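Local coordinates for protein alpha-galactosidase (Lactobacillus brevis, PDB 3MI6) that probably hydrolyses terminal, non-reducing alpha-D-galactose residues of alpha-D-galactosides, as a member of glycoside hydrolase family 36, at residues Ile218-Arg222 against Asn277-Phe281; Val253-Asn257 against Pro501-Ile505; Pro429-Ile433 against Phe447-Arg453; Ile433-Thr439 against Thr485-Ser489. One frame throughout, in Å; residues are numbered along the deposited sequence.

Contact 1. Residues Ile218-Arg222 against Asn277-Phe281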
loop_
_atom_site.group_PDB
_atom_site.type_symbol
_atom_site.label_atom_id
_atom_site.label_comp_id
_atom_site.label_asym_id
_atom_site.label_seq_id
_atom_site.Cartn_x
_atom_site.Cartn_y
_atom_site.Cartn_z
ATOM N N ILE D 218 -16.776 15.938 2.360
ATOM C CA ILE D 218 -16.551 16.955 1.354
ATOM C C ILE D 218 -17.797 17.836 1.320
ATOM O O ILE D 218 -18.884 17.376 1.601
ATOM C CB ILE D 218 -16.312 16.333 -0.026
ATOM C CG1 ILE D 218 -17.612 15.748 -0.583
ATOM C CG2 ILE D 218 -15.228 15.296 0.050
ATOM C CD1 ILE D 218 -17.420 14.418 -1.255
ATOM N N SER D 219 -17.634 19.103 0.972
ATOM C CA SER D 219 -18.729 20.060 1.093
ATOM C C SER D 219 -18.638 21.240 0.112
ATOM O O SER D 219 -17.664 21.402 -0.632
ATOM C CB SER D 219 -18.806 20.587 2.541
ATOM O OG SER D 219 -17.589 21.212 2.956
ATOM N N SER D 220 -19.665 22.074 0.130
ATOM C CA SER D 220 -19.633 23.297 -0.646
ATOM C C SER D 220 -20.215 24.462 0.159
ATOM O O SER D 220 -21.269 24.326 0.794
ATOM C CB SER D 220 -20.401 23.090 -1.951
ATOM O OG SER D 220 -20.078 24.089 -2.893
ATOM N N LEU D 221 -19.513 25.597 0.141
ATOM C CA LEU D 221 -19.984 26.837 0.752
ATOM C C LEU D 221 -20.178 27.892 -0.289
ATOM O O LEU D 221 -20.180 29.073 0.034
ATOM C CB LEU D 221 -18.953 27.370 1.718
ATOM C CG LEU D 221 -18.822 26.445 2.905
ATOM C CD1 LEU D 221 -17.560 26.761 3.711
ATOM C CD2 LEU D 221 -20.104 26.575 3.710
ATOM N N ARG D 222 -20.342 27.492 -1.541
ATOM C CA ARG D 222 -20.320 28.468 -2.622
ATOM C C ARG D 222 -21.656 28.692 -3.335
ATOM O O ARG D 222 -21.674 29.190 -4.463
ATOM C CB ARG D 222 -19.248 28.087 -3.636
ATOM C CG ARG D 222 -18.047 27.387 -3.010
ATOM C CD ARG D 222 -17.283 26.555 -4.056
ATOM N NE ARG D 222 -16.157 27.289 -4.625
ATOM C CZ ARG D 222 -14.898 27.112 -4.247
ATOM N NH1 ARG D 222 -14.614 26.207 -3.309
ATOM N NH2 ARG D 222 -13.934 27.824 -4.820
ATOM N N ASN D 277 -25.628 21.699 3.352
ATOM C CA ASN D 277 -24.536 21.984 4.255
ATOM C C ASN D 277 -25.001 22.715 5.514
ATOM O O ASN D 277 -25.439 23.858 5.435
ATOM C CB ASN D 277 -23.511 22.833 3.507
ATOM C CG ASN D 277 -22.232 23.016 4.276
ATOM O OD1 ASN D 277 -21.274 23.584 3.748
ATOM N ND2 ASN D 277 -22.193 22.526 5.523
ATOM N N PRO D 278 -24.904 22.066 6.684
ATOM C CA PRO D 278 -25.286 22.704 7.947
ATOM C C PRO D 278 -24.604 24.049 8.174
ATOM O O PRO D 278 -25.157 24.875 8.887
ATOM C CB PRO D 278 -24.821 21.693 8.995
ATOM C CG PRO D 278 -24.963 20.427 8.330
ATOM C CD PRO D 278 -24.578 20.651 6.884
ATOM N N ASP D 279 -23.433 24.265 7.588
ATOM C CA ASP D 279 -22.767 25.555 7.678
ATOM C C ASP D 279 -23.343 26.590 6.712
ATOM O O ASP D 279 -23.730 26.271 5.574
ATOM C CB ASP D 279 -21.273 25.380 7.432
ATOM C CG ASP D 279 -20.542 24.865 8.659
ATOM O OD1 ASP D 279 -20.689 25.495 9.734
ATOM O OD2 ASP D 279 -19.822 23.843 8.552
ATOM N N GLU D 280 -23.375 27.843 7.157
ATOM C CA GLU D 280 -24.077 28.905 6.429
ATOM C C GLU D 280 -25.506 28.501 6.111
ATOM O O GLU D 280 -25.996 28.730 5.012
ATOM C CB GLU D 280 -23.337 29.279 5.154
ATOM C CG GLU D 280 -21.935 29.792 5.423
ATOM C CD GLU D 280 -21.923 31.145 6.135
ATOM O OE1 GLU D 280 -22.076 32.175 5.433
ATOM O OE2 GLU D 280 -21.752 31.181 7.382
ATOM N N PHE D 281 -26.161 27.870 7.078
ATOM C CA PHE D 281 -27.564 27.527 6.937
ATOM C C PHE D 281 -28.334 27.563 8.262
ATOM O O PHE D 281 -27.826 27.176 9.335
ATOM C CB PHE D 281 -27.749 26.175 6.270
ATOM C CG PHE D 281 -29.150 25.646 6.377
ATOM C CD1 PHE D 281 -30.087 25.932 5.400
ATOM C CD2 PHE D 281 -29.527 24.859 7.458
ATOM C CE1 PHE D 281 -31.382 25.443 5.502
ATOM C CE2 PHE D 281 -30.802 24.367 7.575
ATOM C CZ PHE D 281 -31.739 24.651 6.600
HETATM O O HOH W 1 -18.718 22.402 5.860
#
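Leu221 lays its CD2 methyl against three residues of the loop 277-281. CD2 faces the outer end of the Asn277 side chain. Leu221 CD2 lies 4.1 Å from both Asp279 CB and Glu280 CG. The Leu221 and Glu280 side chains cross at about a right angle. CG of Leu221 sits beside its own backbone N (chi1 -67°), which turns the branched end across to the loop. Ser220 presents its backbone carbonyl to the Asn277 amide, but that amide is probably turned over in the model. The OG of Ser220 is used locally, on Ala224 O. A water links the two segments: the water donates to Asp279 OD2 at 3.2 Å and is weakly bonded to Ser219 OG at 3.3 Å. Residues Pro278 to Phe281 form a type II beta turn, with Glu280 at its third position and a positive phi of 52°. The carboxylate of Glu280 goes to another chain: it forms a salt bridge and a hydrogen bond with Arg99 and Gln91, respectively, both of the second subunit. The arrangement is a turn between strands 270-274 and 283-285 packed on the residues that follow strand 214-219, in the beta-rich N-terminal domain of family 36 enzymes.

Contact 2. Residues Val253-Asn257 against Pro501-Ile505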
loop_
_atom_site.group_PDB
_atom_site.type_symbol
_atom_site.label_atom_id
_atom_site.label_comp_id
_atom_site.label_asym_id
_atom_site.label_seq_id
_atom_site.Cartn_x
_atom_site.Cartn_y
_atom_site.Cartn_z
ATOM N N VAL D 253 -30.435 15.416 -4.922
ATOM C CA VAL D 253 -31.061 16.308 -5.889
ATOM C C VAL D 253 -31.092 17.740 -5.375
ATOM O O VAL D 253 -32.112 18.199 -4.915
ATOM C CB VAL D 253 -32.465 15.886 -6.228
ATOM C CG1 VAL D 253 -32.892 16.590 -7.505
ATOM C CG2 VAL D 253 -32.523 14.388 -6.376
ATOM N N TYR D 254 -29.960 18.427 -5.463
ATOM C CA TYR D 254 -29.790 19.769 -4.927
ATOM C C TYR D 254 -28.635 20.409 -5.676
ATOM O O TYR D 254 -27.809 19.710 -6.233
ATOM C CB TYR D 254 -29.478 19.695 -3.433
ATOM C CG TYR D 254 -29.621 21.016 -2.723
ATOM C CD1 TYR D 254 -30.819 21.719 -2.771
ATOM C CD2 TYR D 254 -28.555 21.563 -2.006
ATOM C CE1 TYR D 254 -30.950 22.931 -2.131
ATOM C CE2 TYR D 254 -28.669 22.775 -1.363
ATOM C CZ TYR D 254 -29.872 23.455 -1.425
ATOM O OH TYR D 254 -29.998 24.672 -0.798
ATOM N N SER D 255 -28.568 21.727 -5.721
ATOM C CA SER D 255 -27.571 22.377 -6.564
ATOM C C SER D 255 -26.856 23.485 -5.828
ATOM O O SER D 255 -26.103 24.243 -6.432
ATOM C CB SER D 255 -28.224 22.965 -7.822
ATOM O OG SER D 255 -29.178 22.074 -8.360
ATOM N N GLY D 256 -27.117 23.590 -4.532
ATOM C CA GLY D 256 -26.539 24.636 -3.713
ATOM C C GLY D 256 -25.553 24.034 -2.745
ATOM O O GLY D 256 -24.911 23.030 -3.063
ATOM N N ASN D 257 -25.430 24.635 -1.563
ATOM C CA ASN D 257 -24.468 24.161 -0.582
ATOM C C ASN D 257 -24.771 22.756 -0.110
ATOM O O ASN D 257 -25.865 22.486 0.359
ATOM C CB ASN D 257 -24.448 25.096 0.602
ATOM C CG ASN D 257 -23.857 26.422 0.258
ATOM O OD1 ASN D 257 -23.250 26.575 -0.791
ATOM N ND2 ASN D 257 -24.015 27.396 1.143
ATOM N N PRO D 501 -28.590 31.369 1.085
ATOM C CA PRO D 501 -28.128 30.362 0.133
ATOM C C PRO D 501 -29.245 29.452 -0.346
ATOM O O PRO D 501 -29.409 29.312 -1.545
ATOM C CB PRO D 501 -27.070 29.599 0.929
ATOM C CG PRO D 501 -26.501 30.638 1.831
ATOM C CD PRO D 501 -27.688 31.465 2.248
ATOM N N HIS D 502 -30.013 28.851 0.550
ATOM C CA HIS D 502 -31.062 27.951 0.088
ATOM C C HIS D 502 -32.154 28.665 -0.703
ATOM O O HIS D 502 -32.707 28.115 -1.657
ATOM C CB HIS D 502 -31.684 27.187 1.240
ATOM C CG HIS D 502 -32.648 26.138 0.801
ATOM N ND1 HIS D 502 -33.955 26.110 1.223
ATOM C CD2 HIS D 502 -32.498 25.087 -0.035
ATOM C CE1 HIS D 502 -34.567 25.076 0.676
ATOM N NE2 HIS D 502 -33.706 24.441 -0.094
ATOM N N ARG D 503 -32.468 29.895 -0.308
ATOM C CA ARG D 503 -33.527 30.633 -0.966
ATOM C C ARG D 503 -33.085 30.989 -2.370
ATOM O O ARG D 503 -33.857 30.878 -3.321
ATOM C CB ARG D 503 -33.901 31.883 -0.170
ATOM C CG ARG D 503 -34.820 31.610 1.005
ATOM C CD ARG D 503 -35.077 32.860 1.819
ATOM N NE ARG D 503 -36.015 32.591 2.906
ATOM C CZ ARG D 503 -37.337 32.644 2.774
ATOM N NH1 ARG D 503 -37.874 32.954 1.597
ATOM N NH2 ARG D 503 -38.119 32.382 3.812
ATOM N N TYR D 504 -31.832 31.404 -2.494
ATOM C CA TYR D 504 -31.283 31.752 -3.788
ATOM C C TYR D 504 -31.442 30.558 -4.719
ATOM O O TYR D 504 -31.844 30.686 -5.880
ATOM C CB TYR D 504 -29.815 32.129 -3.639
ATOM C CG TYR D 504 -29.062 32.269 -4.942
ATOM C CD1 TYR D 504 -28.766 31.158 -5.715
ATOM C CD2 TYR D 504 -28.622 33.510 -5.382
ATOM C CE1 TYR D 504 -28.074 31.277 -6.889
ATOM C CE2 TYR D 504 -27.929 33.642 -6.548
ATOM C CZ TYR D 504 -27.651 32.523 -7.304
ATOM O OH TYR D 504 -26.946 32.642 -8.482
ATOM N N ILE D 505 -31.141 29.380 -4.196
ATOM C CA ILE D 505 -31.289 28.176 -4.981
ATOM C C ILE D 505 -32.769 27.926 -5.359
ATOM O O ILE D 505 -33.089 27.721 -6.530
ATOM C CB ILE D 505 -30.493 26.991 -4.333
ATOM C CG1 ILE D 505 -29.277 26.674 -5.206
ATOM C CG2 ILE D 505 -31.335 25.751 -4.094
ATOM C CD1 ILE D 505 -29.593 26.677 -6.679
#
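This is a buried, mainly apolar packing contact between two domains. The loop 253-257, from the beta-rich N-terminal region, rests on the first turns of helix 500-518. That helix links strands 475-478 and 523-526 of the catalytic barrel. Ile505 carries most of the contact from the helix. Ile505 CG2 meets the Tyr254 ring obliquely, 3.5 Å from Tyr254 CE1. Ile505 CG1 lies 3.7 Å from Gly256 CA, and Ile505 CD1 is 4.1 Å from Ser255 CB. CG of Tyr254 stands opposite the backbone N (chi1 -166°), and this sends the ring out to the helix. Gly256 N lies over one face of that ring, toward the rim. The Tyr254 and His502 rings meet rim to rim, with centroids 5.5 Å apart and planes at 34°. The fine detail there is doubtful, because the imidazole is probably turned over. Farther along, Asn257 ND2 rests 3.8 Å from Pro501 CB. Two polar atoms of the loop have partners elsewhere: Ser255 OG bonds to Tyr509 and Asp535, and Asn257 OD1 accepts from Met223 N. No clear hydrogen bond can be assigned between the segments, and the Tyr254-His502 meeting stays uncertain. The secure part of the join is apolar packing around Ile505.

Contact 3. Residues Pro429-Ile433 against Phe447-Arg453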
loop_
_atom_site.group_PDB
_atom_site.type_symbol
_atom_site.label_atom_id
_atom_site.label_comp_id
_atom_site.label_asym_id
_atom_site.label_seq_id
_atom_site.Cartn_x
_atom_site.Cartn_y
_atom_site.Cartn_z
ATOM N N PRO D 429 -30.024 48.948 -8.412
ATOM C CA PRO D 429 -28.752 48.629 -7.760
ATOM C C PRO D 429 -28.979 47.723 -6.554
ATOM O O PRO D 429 -28.136 46.868 -6.264
ATOM C CB PRO D 429 -28.238 50.000 -7.304
ATOM C CG PRO D 429 -28.884 50.977 -8.216
ATOM C CD PRO D 429 -30.242 50.398 -8.539
ATOM N N ASP D 430 -30.109 47.914 -5.871
ATOM C CA ASP D 430 -30.444 47.146 -4.672
ATOM C C ASP D 430 -30.664 45.656 -4.952
ATOM O O ASP D 430 -30.983 44.892 -4.042
ATOM C CB ASP D 430 -31.678 47.737 -3.968
ATOM C CG ASP D 430 -32.956 47.617 -4.806
ATOM O OD1 ASP D 430 -33.949 47.026 -4.312
ATOM O OD2 ASP D 430 -32.966 48.116 -5.958
ATOM N N TRP D 431 -30.490 45.249 -6.207
ATOM C CA TRP D 431 -30.663 43.853 -6.608
ATOM C C TRP D 431 -29.366 43.022 -6.532
ATOM O O TRP D 431 -29.431 41.794 -6.509
ATOM C CB TRP D 431 -31.251 43.774 -8.018
ATOM C CG TRP D 431 -32.736 43.971 -8.082
ATOM C CD1 TRP D 431 -33.552 44.437 -7.090
ATOM C CD2 TRP D 431 -33.587 43.707 -9.207
ATOM N NE1 TRP D 431 -34.856 44.476 -7.525
ATOM C CE2 TRP D 431 -34.905 44.036 -8.821
ATOM C CE3 TRP D 431 -33.364 43.223 -10.501
ATOM C CZ2 TRP D 431 -35.994 43.888 -9.683
ATOM C CZ3 TRP D 431 -34.442 43.084 -11.355
ATOM C CH2 TRP D 431 -35.742 43.412 -10.943
ATOM N N LEU D 432 -28.207 43.691 -6.529
ATOM C CA LEU D 432 -26.909 43.066 -6.248
ATOM C C LEU D 432 -26.795 42.519 -4.827
ATOM O O LEU D 432 -26.893 43.267 -3.871
ATOM C CB LEU D 432 -25.790 44.102 -6.384
ATOM C CG LEU D 432 -24.847 44.046 -7.575
ATOM C CD1 LEU D 432 -25.510 44.709 -8.743
ATOM C CD2 LEU D 432 -23.545 44.740 -7.248
ATOM N N ILE D 433 -26.541 41.226 -4.688
ATOM C CA ILE D 433 -26.180 40.671 -3.389
ATOM C C ILE D 433 -24.974 41.392 -2.782
ATOM O O ILE D 433 -23.844 41.265 -3.262
ATOM C CB ILE D 433 -25.845 39.188 -3.506
ATOM C CG1 ILE D 433 -27.071 38.428 -3.998
ATOM C CG2 ILE D 433 -25.366 38.644 -2.176
ATOM C CD1 ILE D 433 -26.918 36.921 -3.923
ATOM N N PHE D 447 -21.173 40.536 -10.567
ATOM C CA PHE D 447 -21.716 40.260 -9.242
ATOM C C PHE D 447 -23.012 39.509 -9.408
ATOM O O PHE D 447 -23.499 39.385 -10.529
ATOM C CB PHE D 447 -21.964 41.569 -8.507
ATOM C CG PHE D 447 -20.740 42.401 -8.378
ATOM C CD1 PHE D 447 -20.326 43.200 -9.431
ATOM C CD2 PHE D 447 -19.973 42.347 -7.223
ATOM C CE1 PHE D 447 -19.187 43.942 -9.329
ATOM C CE2 PHE D 447 -18.835 43.090 -7.110
ATOM C CZ PHE D 447 -18.439 43.895 -8.162
ATOM N N VAL D 448 -23.582 39.013 -8.312
ATOM C CA VAL D 448 -24.756 38.163 -8.440
ATOM C C VAL D 448 -26.059 38.827 -7.985
ATOM O O VAL D 448 -26.086 39.557 -6.997
ATOM C CB VAL D 448 -24.531 36.732 -7.833
ATOM C CG1 VAL D 448 -23.130 36.579 -7.272
ATOM C CG2 VAL D 448 -25.555 36.412 -6.790
ATOM N N LEU D 449 -27.128 38.599 -8.748
ATOM C CA LEU D 449 -28.463 39.103 -8.414
ATOM C C LEU D 449 -29.061 38.370 -7.235
ATOM O O LEU D 449 -28.915 37.165 -7.111
ATOM C CB LEU D 449 -29.416 38.899 -9.586
ATOM C CG LEU D 449 -29.053 39.634 -10.860
ATOM C CD1 LEU D 449 -29.939 39.172 -12.008
ATOM C CD2 LEU D 449 -29.175 41.123 -10.592
ATOM N N ASP D 450 -29.780 39.085 -6.390
ATOM C CA ASP D 450 -30.496 38.417 -5.313
ATOM C C ASP D 450 -31.699 37.589 -5.803
ATOM O O ASP D 450 -32.837 38.045 -5.794
ATOM C CB ASP D 450 -30.927 39.435 -4.270
ATOM C CG ASP D 450 -31.524 38.795 -3.066
ATOM O OD1 ASP D 450 -31.790 37.584 -3.125
ATOM O OD2 ASP D 450 -31.730 39.497 -2.059
HETATM N N MSE D 451 -31.430 36.364 -6.220
HETATM C CA MSE D 451 -32.470 35.439 -6.665
HETATM C C MSE D 451 -33.482 35.111 -5.581
HETATM O O MSE D 451 -34.467 34.429 -5.834
HETATM C CB MSE D 451 -31.838 34.124 -7.133
HETATM C CG MSE D 451 -30.913 34.252 -8.332
HETATM SE SE MSE D 451 -31.860 34.854 -9.937
HETATM C CE MSE D 451 -33.163 33.413 -10.078
ATOM N N ALA D 452 -33.219 35.561 -4.363
ATOM C CA ALA D 452 -34.106 35.273 -3.250
ATOM C C ALA D 452 -35.354 36.139 -3.345
ATOM O O ALA D 452 -36.357 35.863 -2.690
ATOM C CB ALA D 452 -33.396 35.505 -1.932
ATOM N N ARG D 453 -35.287 37.186 -4.166
ATOM C CA ARG D 453 -36.409 38.100 -4.350
ATOM C C ARG D 453 -37.284 37.673 -5.519
ATOM O O ARG D 453 -36.811 37.556 -6.648
ATOM C CB ARG D 453 -35.901 39.512 -4.615
ATOM C CG ARG D 453 -34.998 40.069 -3.557
ATOM C CD ARG D 453 -34.099 41.124 -4.156
ATOM N NE ARG D 453 -33.614 42.042 -3.136
ATOM C CZ ARG D 453 -34.041 43.293 -2.994
ATOM N NH1 ARG D 453 -34.958 43.786 -3.821
ATOM N NH2 ARG D 453 -33.541 44.055 -2.029
#
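Ile433 and Trp431 pair with residues 447-453 through their backbones and direct their side chains to different places. Ile433 N donates to Val448 O at 2.9 Å, and Asp450 N donates to Trp431 O at 2.7 Å. Together these bonds make a single beta bridge at Leu432 and Leu449. Ile433 has CG1 beside its backbone N (chi1 -62°), which lays CD1 against Val448 CG2. Leu432 CD2 meets Phe447 CB, 3.8 Å away, though CB of Leu432 leaves the backbone on the far side. Trp431 CB touches Leu449 CD2 at 4.2 Å. The Trp431 ring meets the guanidinium obliquely, Trp431 CD1 to Arg453 NH1 3.6 Å. Asp430 holds its carboxylate between its own N and carbonyl carbon (chi1 66°). There Asp430 OD1 makes a long salt bridge to Arg453 NH1, 3.4 Å, with the two planes 79° apart. Asp430 O lies over one face of the guanidinium. Arg453 NE makes a salt bridge with Asp450 OD2, 3.3 Å, the hydrogen bond in it being weak. Arg453 has a firmer partner in Glu455, and Asp450 OD2 in Ser489 OG. Thus a backbone bridge and side-chain packing carry the join. Asp430, Asp450 and Arg453, the N-cap residue before helix 454-471, add a long-range salt-bridge network.

Contact 4. Residues Ile433-Thr439 against Thr485-Ser489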
loop_
_atom_site.group_PDB
_atom_site.type_symbol
_atom_site.label_atom_id
_atom_site.label_comp_id
_atom_site.label_asym_id
_atom_site.label_seq_id
_atom_site.Cartn_x
_atom_site.Cartn_y
_atom_site.Cartn_z
ATOM N N ILE D 433 -26.541 41.226 -4.688
ATOM C CA ILE D 433 -26.180 40.671 -3.389
ATOM C C ILE D 433 -24.974 41.392 -2.782
ATOM O O ILE D 433 -23.844 41.265 -3.262
ATOM C CB ILE D 433 -25.845 39.188 -3.506
ATOM C CG1 ILE D 433 -27.071 38.428 -3.998
ATOM C CG2 ILE D 433 -25.366 38.644 -2.176
ATOM C CD1 ILE D 433 -26.918 36.921 -3.923
ATOM N N HIS D 434 -25.208 42.145 -1.718
ATOM C CA HIS D 434 -24.133 42.925 -1.123
ATOM C C HIS D 434 -24.320 43.081 0.371
ATOM O O HIS D 434 -25.414 43.374 0.823
ATOM C CB HIS D 434 -24.095 44.303 -1.764
ATOM C CG HIS D 434 -23.047 45.196 -1.191
ATOM N ND1 HIS D 434 -23.349 46.303 -0.425
ATOM C CD2 HIS D 434 -21.695 45.138 -1.253
ATOM C CE1 HIS D 434 -22.228 46.893 -0.050
ATOM N NE2 HIS D 434 -21.210 46.207 -0.539
ATOM N N ALA D 435 -23.260 42.886 1.144
ATOM C CA ALA D 435 -23.335 43.114 2.586
ATOM C C ALA D 435 -23.151 44.608 2.920
ATOM O O ALA D 435 -22.185 45.242 2.492
ATOM C CB ALA D 435 -22.327 42.252 3.311
ATOM N N PRO D 436 -24.096 45.175 3.683
ATOM C CA PRO D 436 -24.221 46.616 3.930
ATOM C C PRO D 436 -22.944 47.486 3.855
ATOM O O PRO D 436 -22.970 48.464 3.087
ATOM C CB PRO D 436 -24.883 46.662 5.307
ATOM C CG PRO D 436 -25.824 45.482 5.251
ATOM C CD PRO D 436 -25.167 44.425 4.367
ATOM N N LYS D 437 -21.874 47.194 4.592
ATOM C CA LYS D 437 -20.759 48.155 4.583
ATOM C C LYS D 437 -19.502 47.675 3.857
ATOM O O LYS D 437 -18.460 48.335 3.865
ATOM C CB LYS D 437 -20.410 48.601 6.009
ATOM C CG LYS D 437 -21.116 49.885 6.450
ATOM C CD LYS D 437 -22.406 49.590 7.208
ATOM C CE LYS D 437 -22.135 48.984 8.586
ATOM N NZ LYS D 437 -23.322 48.236 9.110
ATOM N N SER D 438 -19.616 46.524 3.216
ATOM C CA SER D 438 -18.454 45.813 2.735
ATOM C C SER D 438 -18.005 46.294 1.367
ATOM O O SER D 438 -18.755 46.954 0.655
ATOM C CB SER D 438 -18.778 44.330 2.666
ATOM O OG SER D 438 -19.765 44.104 1.681
ATOM N N THR D 439 -16.766 45.953 1.025
ATOM C CA THR D 439 -16.177 46.268 -0.267
ATOM C C THR D 439 -16.503 45.151 -1.239
ATOM O O THR D 439 -16.005 44.040 -1.095
ATOM C CB THR D 439 -14.650 46.365 -0.152
ATOM O OG1 THR D 439 -14.310 47.183 0.970
ATOM C CG2 THR D 439 -14.028 46.941 -1.425
ATOM N N THR D 485 -20.236 36.266 -3.033
ATOM C CA THR D 485 -19.263 36.809 -2.110
ATOM C C THR D 485 -20.007 37.898 -1.297
ATOM O O THR D 485 -21.026 38.452 -1.767
ATOM C CB THR D 485 -18.051 37.333 -2.935
ATOM O OG1 THR D 485 -16.850 36.717 -2.481
ATOM C CG2 THR D 485 -17.909 38.822 -2.879
ATOM N N GLU D 486 -19.550 38.171 -0.074
ATOM C CA GLU D 486 -20.253 39.110 0.813
ATOM C C GLU D 486 -21.757 38.922 0.823
ATOM O O GLU D 486 -22.480 39.825 0.468
ATOM C CB GLU D 486 -19.978 40.554 0.408
ATOM C CG GLU D 486 -18.553 40.986 0.595
ATOM C CD GLU D 486 -17.816 41.044 -0.707
ATOM O OE1 GLU D 486 -18.489 41.028 -1.758
ATOM O OE2 GLU D 486 -16.568 41.104 -0.684
HETATM N N MSE D 487 -22.225 37.762 1.251
HETATM C CA MSE D 487 -23.646 37.434 1.168
HETATM C C MSE D 487 -24.611 38.205 2.073
HETATM O O MSE D 487 -24.515 38.175 3.305
HETATM C CB MSE D 487 -23.842 35.946 1.373
HETATM C CG MSE D 487 -23.903 35.205 0.060
HETATM SE SE MSE D 487 -23.530 33.320 0.313
HETATM C CE MSE D 487 -22.210 33.131 -1.136
ATOM N N PHE D 488 -25.563 38.882 1.447
ATOM C CA PHE D 488 -26.579 39.597 2.188
ATOM C C PHE D 488 -27.802 39.815 1.318
ATOM O O PHE D 488 -27.693 39.983 0.113
ATOM C CB PHE D 488 -26.033 40.931 2.708
ATOM C CG PHE D 488 -26.903 41.573 3.763
ATOM C CD1 PHE D 488 -27.851 42.529 3.417
ATOM C CD2 PHE D 488 -26.773 41.218 5.098
ATOM C CE1 PHE D 488 -28.654 43.124 4.383
ATOM C CE2 PHE D 488 -27.562 41.799 6.060
ATOM C CZ PHE D 488 -28.513 42.762 5.702
ATOM N N SER D 489 -28.972 39.793 1.934
ATOM C CA SER D 489 -30.200 40.116 1.238
ATOM C C SER D 489 -30.948 41.138 2.082
ATOM O O SER D 489 -31.208 40.901 3.261
ATOM C CB SER D 489 -31.045 38.854 1.053
ATOM O OG SER D 489 -32.260 39.125 0.373
#
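Ala435 O is gripped by two donors of one residue, Ser438 N at 3.0 Å and Ser438 OG at 2.8 Å. The first bond closes the type I turn 435-438. The hydroxyl can join it because OG sits between its own backbone N and carbonyl carbon (chi1 66°). Ser438 OG also rests 3.5 Å from Glu486 CG, across the contact. His434 NE2 donates to Ser438 O at 2.8 Å, with that oxygen in the imidazole plane. The donor stands well above the carbonyl plane. Pro436 lies over one face of Phe488. Pro436 CD is 3.4 Å from the centroid of the Phe488 ring and 14° off the ring normal, a CH-pi contact over the centre. Phe488 CG is opposite the backbone N (chi1 -166°), which brings one ring face against the proline. Ala435 CB packs on Phe488 CB at 4.0 Å, and Ile433 CG2 reaches Phe488 O at 3.5 Å. Glu486 turns back to the loop. OE1 accepts from Thr441 N. Glu486 OE2 lies 3.0 Å from Thr439 O, a meeting of two acceptors. Lys82 of the second subunit approaches both weakly and may ease their repulsion. Glu102 of the second subunit accepts from Thr439 N. The whole is a hydrogen-bonded turn held on a second loop of the catalytic barrel domain: residues 485-489 follow barrel strand 475-478, and the paired loops form part of the subunit interface.

Contacts 2 and 3 touch no other subunit, whereas contacts 1 and 4 reach the second subunit. Contact 2 is fully buried, contacts 3 and 4 are buried with exposed rims, and contact 1 is partly buried. Contact 2 joins two domains mainly by apolar packing. Contact 3 stays within the barrel domain and adds backbone bonds and a charge network. Contacts 1 and 4 mix methyl or ring packing with polar groups that partly serve the interface. Contacts 1 and 2 meet where Asn257 O probably bonds Asn277 N. Contacts 3 and 4 share Ile433 and are joined by a probable bond between Asp450 and Ser489. Tyr504 packs against Val448 and Ile433, so contact 2 meets contacts 3 and 4.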